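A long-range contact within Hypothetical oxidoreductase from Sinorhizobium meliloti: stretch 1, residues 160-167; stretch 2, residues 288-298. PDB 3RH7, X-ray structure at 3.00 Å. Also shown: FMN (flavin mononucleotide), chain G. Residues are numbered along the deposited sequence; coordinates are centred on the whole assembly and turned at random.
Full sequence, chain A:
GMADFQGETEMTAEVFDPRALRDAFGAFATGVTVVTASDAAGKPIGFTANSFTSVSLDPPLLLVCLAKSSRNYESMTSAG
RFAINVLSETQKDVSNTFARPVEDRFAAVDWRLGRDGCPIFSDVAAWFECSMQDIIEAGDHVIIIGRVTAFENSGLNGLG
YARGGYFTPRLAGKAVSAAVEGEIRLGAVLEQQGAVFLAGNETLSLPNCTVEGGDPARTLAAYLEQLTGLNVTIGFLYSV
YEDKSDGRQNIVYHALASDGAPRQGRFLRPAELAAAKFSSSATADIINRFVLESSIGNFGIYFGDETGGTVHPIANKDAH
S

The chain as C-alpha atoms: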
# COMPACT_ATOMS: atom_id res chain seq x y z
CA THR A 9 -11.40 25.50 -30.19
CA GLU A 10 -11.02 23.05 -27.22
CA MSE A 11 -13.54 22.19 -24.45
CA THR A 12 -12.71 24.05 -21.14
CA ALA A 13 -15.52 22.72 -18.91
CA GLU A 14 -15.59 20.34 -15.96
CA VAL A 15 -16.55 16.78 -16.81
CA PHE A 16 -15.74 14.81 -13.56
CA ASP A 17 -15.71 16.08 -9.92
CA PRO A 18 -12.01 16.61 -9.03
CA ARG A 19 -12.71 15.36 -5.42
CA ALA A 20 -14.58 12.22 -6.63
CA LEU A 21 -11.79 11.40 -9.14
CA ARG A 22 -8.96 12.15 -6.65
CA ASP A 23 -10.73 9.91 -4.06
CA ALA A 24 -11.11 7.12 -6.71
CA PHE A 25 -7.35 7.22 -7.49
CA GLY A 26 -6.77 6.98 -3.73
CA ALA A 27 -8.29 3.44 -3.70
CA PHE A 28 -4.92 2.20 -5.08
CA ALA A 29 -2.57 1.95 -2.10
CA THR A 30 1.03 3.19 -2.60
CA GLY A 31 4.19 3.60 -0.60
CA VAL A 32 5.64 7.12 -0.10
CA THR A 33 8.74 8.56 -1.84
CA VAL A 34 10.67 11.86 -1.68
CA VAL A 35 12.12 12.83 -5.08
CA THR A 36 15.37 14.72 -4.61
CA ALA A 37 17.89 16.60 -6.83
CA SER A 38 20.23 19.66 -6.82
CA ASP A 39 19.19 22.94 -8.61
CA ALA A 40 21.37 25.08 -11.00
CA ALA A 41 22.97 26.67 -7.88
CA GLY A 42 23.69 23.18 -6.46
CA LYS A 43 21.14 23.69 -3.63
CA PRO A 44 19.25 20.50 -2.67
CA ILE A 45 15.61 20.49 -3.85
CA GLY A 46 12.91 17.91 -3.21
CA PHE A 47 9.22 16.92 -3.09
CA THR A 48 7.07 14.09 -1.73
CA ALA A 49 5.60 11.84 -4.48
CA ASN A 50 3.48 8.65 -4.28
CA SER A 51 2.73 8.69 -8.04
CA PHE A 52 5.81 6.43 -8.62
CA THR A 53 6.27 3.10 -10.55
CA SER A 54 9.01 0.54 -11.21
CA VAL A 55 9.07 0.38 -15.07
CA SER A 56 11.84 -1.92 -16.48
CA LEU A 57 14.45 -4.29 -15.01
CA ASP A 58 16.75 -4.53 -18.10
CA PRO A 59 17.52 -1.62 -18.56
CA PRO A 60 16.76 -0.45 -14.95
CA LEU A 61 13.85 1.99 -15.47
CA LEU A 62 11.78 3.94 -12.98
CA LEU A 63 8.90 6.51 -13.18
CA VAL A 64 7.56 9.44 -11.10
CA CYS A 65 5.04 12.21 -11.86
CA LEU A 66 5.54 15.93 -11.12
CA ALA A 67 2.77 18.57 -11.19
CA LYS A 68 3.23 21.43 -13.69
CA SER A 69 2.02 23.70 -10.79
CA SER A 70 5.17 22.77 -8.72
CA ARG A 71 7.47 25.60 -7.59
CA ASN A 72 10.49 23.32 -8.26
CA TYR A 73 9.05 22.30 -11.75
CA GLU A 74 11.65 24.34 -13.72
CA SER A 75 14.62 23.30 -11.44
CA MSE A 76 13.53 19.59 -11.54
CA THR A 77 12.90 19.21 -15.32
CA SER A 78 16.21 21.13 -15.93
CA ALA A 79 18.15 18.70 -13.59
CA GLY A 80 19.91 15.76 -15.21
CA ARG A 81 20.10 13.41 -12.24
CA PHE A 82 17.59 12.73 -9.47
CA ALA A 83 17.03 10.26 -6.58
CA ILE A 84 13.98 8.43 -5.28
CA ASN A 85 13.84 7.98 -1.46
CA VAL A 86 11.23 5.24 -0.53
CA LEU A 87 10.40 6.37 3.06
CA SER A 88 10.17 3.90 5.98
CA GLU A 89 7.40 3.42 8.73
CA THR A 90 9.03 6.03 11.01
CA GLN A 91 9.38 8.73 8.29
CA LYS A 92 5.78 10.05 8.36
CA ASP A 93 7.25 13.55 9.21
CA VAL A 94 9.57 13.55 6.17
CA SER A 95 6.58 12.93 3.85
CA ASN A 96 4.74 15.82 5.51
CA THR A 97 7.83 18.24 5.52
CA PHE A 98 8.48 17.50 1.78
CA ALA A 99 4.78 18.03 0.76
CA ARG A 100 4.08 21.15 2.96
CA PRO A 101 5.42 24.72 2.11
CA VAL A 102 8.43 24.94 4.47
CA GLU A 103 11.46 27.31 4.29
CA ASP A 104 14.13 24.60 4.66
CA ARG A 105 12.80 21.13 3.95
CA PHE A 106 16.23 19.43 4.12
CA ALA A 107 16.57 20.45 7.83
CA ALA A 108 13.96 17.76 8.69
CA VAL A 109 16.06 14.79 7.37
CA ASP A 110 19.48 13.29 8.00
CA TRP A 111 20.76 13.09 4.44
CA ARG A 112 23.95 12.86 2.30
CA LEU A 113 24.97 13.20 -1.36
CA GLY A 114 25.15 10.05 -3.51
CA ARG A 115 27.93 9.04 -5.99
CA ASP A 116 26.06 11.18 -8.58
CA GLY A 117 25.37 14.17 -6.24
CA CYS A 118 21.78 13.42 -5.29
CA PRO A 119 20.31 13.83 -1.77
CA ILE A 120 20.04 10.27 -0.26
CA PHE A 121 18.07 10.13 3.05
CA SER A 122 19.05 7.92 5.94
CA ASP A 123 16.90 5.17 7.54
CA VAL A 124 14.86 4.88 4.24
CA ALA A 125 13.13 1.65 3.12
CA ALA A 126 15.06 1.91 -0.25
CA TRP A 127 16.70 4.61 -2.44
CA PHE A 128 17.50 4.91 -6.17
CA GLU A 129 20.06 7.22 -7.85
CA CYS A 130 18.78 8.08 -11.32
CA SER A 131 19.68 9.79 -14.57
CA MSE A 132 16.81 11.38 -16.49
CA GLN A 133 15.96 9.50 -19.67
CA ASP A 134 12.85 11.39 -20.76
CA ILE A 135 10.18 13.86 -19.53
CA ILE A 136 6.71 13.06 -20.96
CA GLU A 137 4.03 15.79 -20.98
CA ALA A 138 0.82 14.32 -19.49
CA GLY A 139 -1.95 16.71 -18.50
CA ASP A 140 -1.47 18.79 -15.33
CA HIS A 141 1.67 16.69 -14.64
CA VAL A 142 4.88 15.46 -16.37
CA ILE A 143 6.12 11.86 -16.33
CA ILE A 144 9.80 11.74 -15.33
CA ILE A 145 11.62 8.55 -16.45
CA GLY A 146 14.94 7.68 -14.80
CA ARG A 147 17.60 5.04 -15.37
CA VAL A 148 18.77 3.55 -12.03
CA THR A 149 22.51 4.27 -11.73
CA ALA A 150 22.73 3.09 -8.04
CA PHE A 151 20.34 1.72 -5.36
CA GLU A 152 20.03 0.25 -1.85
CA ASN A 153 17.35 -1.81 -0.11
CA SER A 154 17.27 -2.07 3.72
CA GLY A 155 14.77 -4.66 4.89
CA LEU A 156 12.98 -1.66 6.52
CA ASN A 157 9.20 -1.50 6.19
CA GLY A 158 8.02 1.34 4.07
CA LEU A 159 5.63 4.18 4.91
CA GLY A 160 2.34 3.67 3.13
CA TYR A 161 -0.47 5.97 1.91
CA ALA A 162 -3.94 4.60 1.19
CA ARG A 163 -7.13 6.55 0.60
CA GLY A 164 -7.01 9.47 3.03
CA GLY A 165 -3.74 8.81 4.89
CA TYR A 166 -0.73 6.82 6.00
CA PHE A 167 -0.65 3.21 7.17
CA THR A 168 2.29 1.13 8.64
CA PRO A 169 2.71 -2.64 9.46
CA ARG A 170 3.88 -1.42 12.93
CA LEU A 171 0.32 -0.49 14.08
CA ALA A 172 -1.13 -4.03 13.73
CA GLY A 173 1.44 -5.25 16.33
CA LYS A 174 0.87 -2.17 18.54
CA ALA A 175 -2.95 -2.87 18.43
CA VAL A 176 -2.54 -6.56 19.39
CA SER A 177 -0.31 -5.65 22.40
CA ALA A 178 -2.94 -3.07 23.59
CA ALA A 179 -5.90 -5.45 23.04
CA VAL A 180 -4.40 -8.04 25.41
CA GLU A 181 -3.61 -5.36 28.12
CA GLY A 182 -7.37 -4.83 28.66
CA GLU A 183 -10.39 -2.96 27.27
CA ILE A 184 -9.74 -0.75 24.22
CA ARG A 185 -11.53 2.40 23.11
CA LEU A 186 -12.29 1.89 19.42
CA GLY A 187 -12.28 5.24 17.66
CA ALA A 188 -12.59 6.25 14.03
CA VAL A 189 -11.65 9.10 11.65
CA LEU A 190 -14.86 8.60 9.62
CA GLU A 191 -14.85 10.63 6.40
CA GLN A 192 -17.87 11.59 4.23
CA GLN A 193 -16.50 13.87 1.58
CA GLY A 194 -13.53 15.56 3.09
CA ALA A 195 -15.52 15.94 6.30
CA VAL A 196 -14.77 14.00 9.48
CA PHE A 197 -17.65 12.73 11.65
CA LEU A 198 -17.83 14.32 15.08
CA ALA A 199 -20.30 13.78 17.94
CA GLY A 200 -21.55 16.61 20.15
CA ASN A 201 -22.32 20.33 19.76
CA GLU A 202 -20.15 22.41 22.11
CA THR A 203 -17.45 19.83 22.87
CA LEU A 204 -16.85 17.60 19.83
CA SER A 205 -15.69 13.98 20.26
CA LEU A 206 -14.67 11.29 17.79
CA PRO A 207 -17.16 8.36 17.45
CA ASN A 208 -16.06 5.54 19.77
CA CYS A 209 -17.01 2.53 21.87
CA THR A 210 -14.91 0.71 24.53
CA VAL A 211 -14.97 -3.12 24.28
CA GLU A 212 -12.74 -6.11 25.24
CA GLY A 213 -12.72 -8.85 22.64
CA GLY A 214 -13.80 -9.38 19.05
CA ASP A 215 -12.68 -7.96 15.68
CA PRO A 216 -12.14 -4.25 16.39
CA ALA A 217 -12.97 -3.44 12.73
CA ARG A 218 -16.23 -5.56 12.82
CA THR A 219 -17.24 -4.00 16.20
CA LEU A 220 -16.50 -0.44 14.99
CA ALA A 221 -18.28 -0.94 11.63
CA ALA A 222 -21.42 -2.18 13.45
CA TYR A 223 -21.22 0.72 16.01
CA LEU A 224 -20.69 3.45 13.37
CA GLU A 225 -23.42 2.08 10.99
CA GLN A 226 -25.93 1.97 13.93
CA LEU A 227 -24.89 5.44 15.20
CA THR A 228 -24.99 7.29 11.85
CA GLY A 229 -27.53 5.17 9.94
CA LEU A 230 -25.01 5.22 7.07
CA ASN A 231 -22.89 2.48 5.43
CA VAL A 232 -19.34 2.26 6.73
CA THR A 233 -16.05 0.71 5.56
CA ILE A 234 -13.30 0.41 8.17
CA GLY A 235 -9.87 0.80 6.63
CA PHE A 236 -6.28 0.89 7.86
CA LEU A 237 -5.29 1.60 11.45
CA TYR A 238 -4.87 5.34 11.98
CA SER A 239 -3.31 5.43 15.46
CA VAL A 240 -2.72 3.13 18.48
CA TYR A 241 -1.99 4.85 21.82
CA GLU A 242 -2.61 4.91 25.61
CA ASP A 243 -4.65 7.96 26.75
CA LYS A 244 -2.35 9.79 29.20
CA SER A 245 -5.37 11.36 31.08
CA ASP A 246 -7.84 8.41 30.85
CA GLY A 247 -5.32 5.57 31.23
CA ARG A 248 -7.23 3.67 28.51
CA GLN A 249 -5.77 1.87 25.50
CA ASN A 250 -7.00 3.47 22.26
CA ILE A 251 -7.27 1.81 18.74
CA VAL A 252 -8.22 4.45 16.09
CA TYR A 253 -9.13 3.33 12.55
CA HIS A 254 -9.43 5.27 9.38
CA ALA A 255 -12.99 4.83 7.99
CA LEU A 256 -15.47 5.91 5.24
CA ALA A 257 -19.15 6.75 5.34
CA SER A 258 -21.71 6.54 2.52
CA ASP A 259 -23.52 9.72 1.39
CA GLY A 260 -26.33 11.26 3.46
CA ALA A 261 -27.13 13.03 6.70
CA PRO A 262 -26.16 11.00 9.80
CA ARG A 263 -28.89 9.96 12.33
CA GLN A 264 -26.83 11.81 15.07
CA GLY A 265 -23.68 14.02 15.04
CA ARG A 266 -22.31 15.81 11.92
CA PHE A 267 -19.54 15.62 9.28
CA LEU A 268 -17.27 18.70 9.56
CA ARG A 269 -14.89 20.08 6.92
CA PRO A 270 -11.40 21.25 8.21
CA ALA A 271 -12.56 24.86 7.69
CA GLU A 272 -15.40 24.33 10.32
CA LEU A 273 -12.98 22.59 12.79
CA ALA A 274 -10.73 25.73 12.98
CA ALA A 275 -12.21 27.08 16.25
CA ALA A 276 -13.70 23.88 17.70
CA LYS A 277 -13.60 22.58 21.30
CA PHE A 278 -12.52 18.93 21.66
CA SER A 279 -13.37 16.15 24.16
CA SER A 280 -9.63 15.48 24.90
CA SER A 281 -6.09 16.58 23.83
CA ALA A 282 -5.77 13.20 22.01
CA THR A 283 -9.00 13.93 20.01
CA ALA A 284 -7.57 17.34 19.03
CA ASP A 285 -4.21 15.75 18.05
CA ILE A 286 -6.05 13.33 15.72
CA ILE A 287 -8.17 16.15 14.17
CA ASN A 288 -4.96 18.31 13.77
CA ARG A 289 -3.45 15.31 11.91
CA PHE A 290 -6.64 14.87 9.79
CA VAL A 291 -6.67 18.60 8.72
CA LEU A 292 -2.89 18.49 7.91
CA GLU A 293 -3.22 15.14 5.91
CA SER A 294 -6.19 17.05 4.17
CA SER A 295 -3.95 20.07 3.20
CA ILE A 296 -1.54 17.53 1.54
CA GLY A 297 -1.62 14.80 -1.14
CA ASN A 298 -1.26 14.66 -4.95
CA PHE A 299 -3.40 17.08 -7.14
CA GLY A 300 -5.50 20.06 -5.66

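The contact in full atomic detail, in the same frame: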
# COMPACT_ATOMS: atom_id res chain seq x y z
N GLY A 160 3.39 3.85 4.12
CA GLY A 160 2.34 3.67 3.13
C GLY A 160 1.36 4.82 3.16
O GLY A 160 1.29 5.53 4.15
N TYR A 161 0.62 5.01 2.07
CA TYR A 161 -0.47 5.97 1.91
C TYR A 161 -1.59 5.29 1.21
O TYR A 161 -1.40 4.84 0.08
CB TYR A 161 -0.05 7.21 1.09
CG TYR A 161 -0.84 8.47 1.40
CD1 TYR A 161 -0.61 9.20 2.56
CD2 TYR A 161 -1.77 8.98 0.49
CE1 TYR A 161 -1.28 10.41 2.82
CE2 TYR A 161 -2.45 10.18 0.74
CZ TYR A 161 -2.18 10.90 1.90
OH TYR A 161 -2.84 12.08 2.20
N ALA A 162 -2.75 5.15 1.86
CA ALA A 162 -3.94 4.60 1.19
C ALA A 162 -5.09 5.46 1.52
O ALA A 162 -5.23 5.88 2.69
CB ALA A 162 -4.23 3.17 1.58
N ARG A 163 -5.92 5.74 0.50
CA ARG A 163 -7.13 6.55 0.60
C ARG A 163 -6.78 7.90 1.27
O ARG A 163 -5.92 8.61 0.77
CB ARG A 163 -8.27 5.79 1.31
CG ARG A 163 -8.65 4.52 0.56
CD ARG A 163 -10.03 4.00 0.85
NE ARG A 163 -10.89 4.05 -0.34
CZ ARG A 163 -11.08 3.03 -1.17
NH1 ARG A 163 -10.44 1.88 -0.97
NH2 ARG A 163 -11.89 3.15 -2.20
N GLY A 164 -7.39 8.22 2.38
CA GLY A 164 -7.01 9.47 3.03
C GLY A 164 -5.54 9.59 3.45
O GLY A 164 -4.82 10.46 2.94
N GLY A 165 -5.09 8.71 4.36
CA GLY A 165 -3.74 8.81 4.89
C GLY A 165 -2.84 7.59 4.97
O GLY A 165 -3.05 6.56 4.32
N TYR A 166 -1.78 7.78 5.76
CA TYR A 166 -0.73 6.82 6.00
C TYR A 166 -1.17 5.61 6.81
O TYR A 166 -1.96 5.70 7.76
CB TYR A 166 0.42 7.47 6.77
CG TYR A 166 0.92 8.78 6.22
CD1 TYR A 166 1.74 8.81 5.09
CD2 TYR A 166 0.66 9.98 6.87
CE1 TYR A 166 2.23 10.01 4.59
CE2 TYR A 166 1.16 11.19 6.38
CZ TYR A 166 1.94 11.20 5.23
OH TYR A 166 2.42 12.36 4.71
N PHE A 167 -0.50 4.49 6.51
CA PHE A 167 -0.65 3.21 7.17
C PHE A 167 0.77 2.61 7.32
O PHE A 167 1.66 2.95 6.52
CB PHE A 167 -1.62 2.31 6.39
CG PHE A 167 -1.16 1.94 5.01
CD1 PHE A 167 -0.38 0.82 4.80
CD2 PHE A 167 -1.52 2.70 3.91
CE1 PHE A 167 0.03 0.47 3.52
CE2 PHE A 167 -1.11 2.34 2.63
CZ PHE A 167 -0.33 1.23 2.44
N ASN A 288 -6.09 17.53 14.29
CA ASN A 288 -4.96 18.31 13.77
C ASN A 288 -4.29 17.53 12.63
O ASN A 288 -4.04 18.07 11.55
CB ASN A 288 -3.96 18.63 14.86
CG ASN A 288 -4.37 19.64 15.90
OD1 ASN A 288 -5.13 20.60 15.64
ND2 ASN A 288 -3.82 19.49 17.11
N ARG A 289 -4.04 16.23 12.87
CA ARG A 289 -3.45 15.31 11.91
C ARG A 289 -4.35 15.16 10.68
O ARG A 289 -3.85 15.20 9.57
CB ARG A 289 -3.21 13.95 12.58
CG ARG A 289 -2.26 13.06 11.84
CD ARG A 289 -2.24 11.66 12.39
NE ARG A 289 -2.15 10.69 11.31
CZ ARG A 289 -2.00 9.38 11.49
NH1 ARG A 289 -1.86 8.88 12.70
NH2 ARG A 289 -1.99 8.56 10.44
N PHE A 290 -5.67 15.02 10.88
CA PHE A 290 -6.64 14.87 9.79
C PHE A 290 -6.60 16.10 8.87
O PHE A 290 -6.53 15.92 7.66
CB PHE A 290 -8.07 14.64 10.33
CG PHE A 290 -9.20 15.00 9.38
CD1 PHE A 290 -9.58 14.12 8.38
CD2 PHE A 290 -9.87 16.21 9.50
CE1 PHE A 290 -10.61 14.45 7.50
CE2 PHE A 290 -10.90 16.54 8.61
CZ PHE A 290 -11.27 15.65 7.63
N VAL A 291 -6.65 17.33 9.46
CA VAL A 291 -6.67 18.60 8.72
C VAL A 291 -5.34 18.81 7.95
O VAL A 291 -5.37 19.34 6.84
CB VAL A 291 -7.06 19.86 9.58
CG1 VAL A 291 -8.33 19.62 10.37
CG2 VAL A 291 -5.96 20.33 10.50
N LEU A 292 -4.20 18.38 8.54
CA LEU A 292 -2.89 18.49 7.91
C LEU A 292 -2.76 17.48 6.74
O LEU A 292 -2.28 17.86 5.68
CB LEU A 292 -1.80 18.27 8.97
CG LEU A 292 -0.34 18.20 8.46
CD1 LEU A 292 0.32 19.56 8.43
CD2 LEU A 292 0.49 17.28 9.35
N GLU A 293 -3.24 16.22 6.91
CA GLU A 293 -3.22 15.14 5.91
C GLU A 293 -4.32 15.38 4.81
O GLU A 293 -4.42 14.60 3.83
CB GLU A 293 -3.35 13.77 6.60
CG GLU A 293 -2.16 13.48 7.52
CD GLU A 293 -2.04 12.13 8.21
OE1 GLU A 293 -2.89 11.22 7.98
OE2 GLU A 293 -1.07 11.98 9.00
N SER A 294 -5.11 16.49 5.02
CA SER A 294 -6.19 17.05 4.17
C SER A 294 -5.64 18.19 3.32
O SER A 294 -6.12 18.39 2.21
CB SER A 294 -7.36 17.57 5.00
OG SER A 294 -8.30 16.56 5.37
N SER A 295 -4.65 18.95 3.86
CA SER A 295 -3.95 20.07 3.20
C SER A 295 -2.79 19.54 2.33
O SER A 295 -2.10 20.34 1.68
CB SER A 295 -3.44 21.10 4.22
OG SER A 295 -2.19 20.80 4.84
N ILE A 296 -2.58 18.19 2.33
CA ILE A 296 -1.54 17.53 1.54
C ILE A 296 -2.15 16.37 0.70
O ILE A 296 -3.31 15.96 0.90
CB ILE A 296 -0.30 17.08 2.39
CG1 ILE A 296 -0.65 16.09 3.55
CG2 ILE A 296 0.50 18.30 2.90
CD1 ILE A 296 -0.58 14.59 3.26
N GLY A 297 -1.31 15.87 -0.20
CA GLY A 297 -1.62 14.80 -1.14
C GLY A 297 -1.43 15.29 -2.56
O GLY A 297 -1.30 16.51 -2.81
N ASN A 298 -1.41 14.34 -3.53
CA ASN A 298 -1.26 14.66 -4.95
C ASN A 298 -2.53 15.39 -5.45
O ASN A 298 -3.63 15.18 -4.89
CB ASN A 298 -0.97 13.38 -5.78
CG ASN A 298 -0.26 13.59 -7.12
OD1 ASN A 298 0.08 14.72 -7.53
ND2 ASN A 298 -0.01 12.49 -7.84
N1 FMN G . 3.16 16.21 -5.99
C2 FMN G . 3.50 15.91 -7.29
O2 FMN G . 3.80 16.82 -8.08
N3 FMN G . 3.56 14.57 -7.67
C4 FMN G . 3.25 13.45 -6.87
O4 FMN G . 3.33 12.27 -7.22
C4A FMN G . 2.81 13.81 -5.45
N5 FMN G . 2.49 12.84 -4.61
C5A FMN G . 2.19 13.18 -3.26
C6 FMN G . 1.89 12.07 -2.39
C7 FMN G . 1.62 12.26 -1.01
C7M FMN G . 1.32 11.07 -0.13
C8 FMN G . 1.65 13.58 -0.50
C8M FMN G . 1.37 13.81 0.93
C9 FMN G . 1.93 14.71 -1.35
C9A FMN G . 2.20 14.57 -2.76
N10 FMN G . 2.51 15.66 -3.68
C10 FMN G . 2.83 15.32 -5.04
C1' FMN G . 2.52 17.09 -3.19
C2' FMN G . 3.98 17.74 -3.26
O2' FMN G . 5.00 17.10 -2.47
C3' FMN G . 4.21 19.26 -3.06
O3' FMN G . 3.14 19.95 -2.38
C4' FMN G . 4.79 20.01 -4.30
O4' FMN G . 4.42 19.51 -5.63
C5' FMN G . 6.30 20.09 -4.14
O5' FMN G . 6.48 21.36 -3.54
P FMN G . 6.97 22.60 -4.51
O1P FMN G . 7.96 21.77 -5.45
O2P FMN G . 7.67 23.69 -3.62
O3P FMN G . 5.77 23.34 -5.16

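How do residues at least 123 apart in sequence come to touch? Stretch 1 is a tight hairpin: Gly 160 and Phe 167 exchange backbone hydrogen bonds, N to O at 3.1 Å in both directions, and Ala 162 N donates to Gly 165 O at 2.9 Å. Stretch 2 leaves a helix at Leu 292 and continues as a loop. By CA atoms the stretches come nearest at Gly 165 and Glu 293, 6.4 Å apart. The contact buries 263 Å² in all.

What sets the conformation of Glu 293? Its CB points toward the hairpin, and chi angles of m and t, with chi3 near zero, extend the carboxylate along Gly 165 and Tyr 166. The acid is held from its own side: Arg 289, one helical turn earlier, donates from NE to Glu 293 OE2 at 2.9 Å in a salt bridge. Arg 289 starts sideways, but its t, t chain brings its end nearer, leaving NH2 3.9 Å from Tyr 166 O, near the guanidinium plane. Glu 293 OE2 also lies at the edge of the Tyr 166 ring, 3.4 Å from CD2, where the ring's slightly positive rim suits a carboxylate oxygen.

Why does a glycine sit opposite that carboxylate? Gly 165 CA is 4.0 Å from Glu 293 OE1, and an ideal CB on Gly 165 would point toward stretch 2 and come within 2.7 Å of the same oxygen, a clash. The bare backbone therefore leaves room for the acid to lie against the hairpin.

How do the two tyrosines meet the loop? In both, the CA-to-CB bond points toward stretch 2; chi1 is t in Tyr 161 and m in Tyr 166, and from their different places on the hairpin these bring both hydroxyls near Ile 296. With chi1 p and chi2 at 91°, between wells, Ile 296 places CD1 3.5 Å from Tyr 161 OH and 4.0 Å from Tyr 166 OH. Its CD1 also makes an apolar contact with Tyr 161 CZ at 4.2 Å.

Where does the flavin enter? FMN C7M lies over one face of the Tyr 161 ring, 3.7 Å from Tyr 161 CG, while Ile 296 CD1 approaches FMN C8M to 3.1 Å, so both stretches touch the methyl-bearing end of the flavin. Gly 297 CA lies 3.5 Å from FMN C8; its phi/psi of 122/167 would jam a CB against the preceding carbonyl.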